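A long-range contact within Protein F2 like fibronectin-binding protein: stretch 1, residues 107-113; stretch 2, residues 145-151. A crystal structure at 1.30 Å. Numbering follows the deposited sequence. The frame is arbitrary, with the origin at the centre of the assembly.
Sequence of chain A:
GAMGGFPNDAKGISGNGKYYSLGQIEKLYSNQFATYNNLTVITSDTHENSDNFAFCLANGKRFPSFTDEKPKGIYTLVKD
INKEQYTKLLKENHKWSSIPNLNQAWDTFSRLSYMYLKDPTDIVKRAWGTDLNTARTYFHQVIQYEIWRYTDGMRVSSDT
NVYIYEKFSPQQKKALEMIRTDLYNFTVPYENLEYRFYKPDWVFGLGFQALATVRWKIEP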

# COMPACT_ATOMS: atom_id res chain seq x y z
N ASP A 107 6.05 -8.22 10.00
CA ASP A 107 6.34 -7.16 10.96
C ASP A 107 6.46 -5.81 10.24
O ASP A 107 5.82 -4.83 10.63
CB ASP A 107 7.61 -7.47 11.76
CG ASP A 107 7.79 -6.54 12.95
OD1 ASP A 107 6.80 -6.15 13.59
OD2 ASP A 107 8.94 -6.18 13.26
N THR A 108 7.24 -5.77 9.17
CA THR A 108 7.43 -4.49 8.50
C THR A 108 6.17 -4.01 7.77
O THR A 108 5.84 -2.85 7.88
CB THR A 108 8.66 -4.46 7.56
OG1 THR A 108 8.49 -5.40 6.50
CG2 THR A 108 9.93 -4.76 8.34
N PHE A 109 5.47 -4.91 7.08
CA PHE A 109 4.26 -4.50 6.39
C PHE A 109 3.20 -4.05 7.39
O PHE A 109 2.55 -3.02 7.22
CB PHE A 109 3.67 -5.62 5.51
CG PHE A 109 2.25 -5.33 5.15
CD1 PHE A 109 1.98 -4.36 4.19
CD2 PHE A 109 1.21 -5.90 5.82
CE1 PHE A 109 0.69 -3.94 3.95
CE2 PHE A 109 -0.08 -5.51 5.55
CZ PHE A 109 -0.34 -4.53 4.61
N SER A 110 2.99 -4.83 8.44
CA SER A 110 1.93 -4.50 9.37
C SER A 110 2.25 -3.21 10.12
O SER A 110 1.34 -2.40 10.39
CB SER A 110 1.64 -5.66 10.33
OG SER A 110 2.74 -5.95 11.17
N ARG A 111 3.52 -2.97 10.45
CA ARG A 111 3.92 -1.71 11.07
C ARG A 111 3.77 -0.50 10.12
O ARG A 111 3.23 0.53 10.50
CB ARG A 111 5.37 -1.80 11.54
CG ARG A 111 5.51 -2.62 12.81
CD ARG A 111 6.97 -2.80 13.23
NE ARG A 111 7.04 -3.43 14.55
CZ ARG A 111 6.74 -2.79 15.67
NH1 ARG A 111 6.62 -1.47 15.71
NH2 ARG A 111 6.63 -3.47 16.78
N LEU A 112 4.26 -0.64 8.90
CA LEU A 112 4.28 0.49 7.99
C LEU A 112 2.84 0.88 7.58
O LEU A 112 2.51 2.06 7.54
CB LEU A 112 5.14 0.16 6.77
CG LEU A 112 6.65 0.18 7.05
CD1 LEU A 112 7.41 -0.55 5.98
CD2 LEU A 112 7.14 1.60 7.23
N SER A 113 2.01 -0.10 7.27
CA SER A 113 0.62 0.18 6.96
C SER A 113 -0.10 0.80 8.14
O SER A 113 -0.90 1.75 7.96
CB SER A 113 -0.08 -1.04 6.39
OG SER A 113 -0.13 -2.10 7.32
N TYR A 145 7.18 3.08 -0.65
CA TYR A 145 8.58 2.79 -0.97
C TYR A 145 9.25 2.03 0.17
O TYR A 145 10.06 1.12 -0.11
CB TYR A 145 9.38 4.03 -1.39
CG TYR A 145 9.09 4.40 -2.83
CD1 TYR A 145 9.64 3.64 -3.86
CD2 TYR A 145 8.25 5.46 -3.16
CE1 TYR A 145 9.34 3.91 -5.20
CE2 TYR A 145 7.95 5.73 -4.50
CZ TYR A 145 8.49 4.95 -5.50
OH TYR A 145 8.18 5.17 -6.81
N GLU A 146 8.93 2.35 1.42
CA GLU A 146 9.55 1.61 2.50
C GLU A 146 9.00 0.19 2.62
O GLU A 146 9.76 -0.72 2.95
CB GLU A 146 9.49 2.38 3.81
CG GLU A 146 10.59 1.98 4.81
CD GLU A 146 12.00 2.36 4.42
OE1 GLU A 146 12.23 2.76 3.26
OE2 GLU A 146 12.90 2.27 5.29
N ILE A 147 7.73 -0.02 2.27
CA ILE A 147 7.23 -1.39 2.17
C ILE A 147 8.05 -2.17 1.16
O ILE A 147 8.45 -3.32 1.42
CB ILE A 147 5.72 -1.40 1.89
CG1 ILE A 147 5.00 -0.98 3.16
CG2 ILE A 147 5.23 -2.75 1.35
CD1 ILE A 147 3.50 -0.73 3.00
N TRP A 148 8.33 -1.56 0.00
CA TRP A 148 9.11 -2.20 -1.06
C TRP A 148 10.58 -2.41 -0.68
O TRP A 148 11.22 -3.30 -1.24
CB TRP A 148 9.02 -1.38 -2.36
CG TRP A 148 7.72 -1.47 -3.04
CD1 TRP A 148 6.85 -2.50 -3.03
CD2 TRP A 148 7.16 -0.47 -3.92
NE1 TRP A 148 5.78 -2.23 -3.87
CE2 TRP A 148 5.94 -0.97 -4.41
CE3 TRP A 148 7.56 0.80 -4.32
CZ2 TRP A 148 5.13 -0.24 -5.29
CZ3 TRP A 148 6.75 1.52 -5.14
CH2 TRP A 148 5.55 1.01 -5.63
N ARG A 149 11.10 -1.64 0.26
CA ARG A 149 12.44 -1.95 0.79
C ARG A 149 12.46 -3.38 1.30
O ARG A 149 13.43 -4.10 1.08
CB ARG A 149 12.78 -0.98 1.93
CG ARG A 149 14.10 -1.30 2.62
CD ARG A 149 14.42 -0.30 3.70
NE ARG A 149 15.64 -0.64 4.40
CZ ARG A 149 16.08 0.02 5.47
NH1 ARG A 149 15.48 1.10 5.89
NH2 ARG A 149 17.19 -0.38 6.08
N TYR A 150 11.38 -3.78 1.96
CA TYR A 150 11.28 -5.10 2.57
C TYR A 150 10.68 -6.18 1.70
O TYR A 150 11.04 -7.34 1.87
CB TYR A 150 10.58 -4.96 3.93
CG TYR A 150 11.31 -4.00 4.84
CD1 TYR A 150 12.56 -4.32 5.34
CD2 TYR A 150 10.77 -2.77 5.20
CE1 TYR A 150 13.24 -3.45 6.14
CE2 TYR A 150 11.44 -1.88 6.00
CZ TYR A 150 12.69 -2.21 6.48
OH TYR A 150 13.41 -1.35 7.29
N THR A 151 9.77 -5.85 0.76
CA THR A 151 9.25 -6.86 -0.13
C THR A 151 10.22 -7.18 -1.26
O THR A 151 10.22 -8.30 -1.77
CB THR A 151 7.88 -6.51 -0.71
OG1 THR A 151 8.00 -5.29 -1.46
CG2 THR A 151 6.83 -6.34 0.36
O HOH W 1 7.03 -4.64 4.00

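Two antiparallel helices pack here through a small, mostly apolar side-chain interface, with no direct hydrogen bond between them and one water bridging Thr108 OG1 and Ile147 O. The helix axes run at 176° and approach to 9.5 Å, and together the stretches bury 310 Å². The backbones come nearest at Phe109 and Ile147, whose CA atoms lie 6.0 Å apart. Thr108, Phe109, Leu112 and Ile147 are all buried.

Leu112 is the hub. Its CA-to-CB bond points toward the partner helix, and with chi1 in m and chi2 in t its CD1 reaches 3.7 Å from Ile147 CG1, 4.1 Å from Tyr150 CD2 at the ring edge, and 3.8 Å from the backbone C of Glu146. This apolar residue makes its closest contacts to Ile147 and Tyr150 through CD1, while both its methyls lie near Glu146 CB. Ile147 starts sideways, but its extended chain brings the end nearer, and its CD1 sits 4.1 Å from Phe109 CD1, where Phe109 gives it an apolar ring, met obliquely.

Thr108 serves two chemistries at once. Its CG2 lies 3.8 Å from the centroid of the Tyr150 ring and only 9° off the normal, a CH-pi contact over the face, while its OG1 hydrogen-bonds a water at 3.0 Å. That water donates to Ile147 O at 3.2 Å, linking the hydroxyl to it, while OG1 itself lies in contact 3.3 Å from Tyr150 CB. Tyr150, whose CA-to-CB bond points toward stretch 1, with chi1 in m, offers a flat surface to this small residue.

Charges are kept out of the interface. Arg111 NE pairs with Asp107 OD1 at 2.9 Å, and Arg149 NH1 with Glu146 OE2 at 2.9 Å, each a salt bridge within its own helix; the end of Glu146 leads away, although its CB lies 4.2 Å from Leu112 CD1.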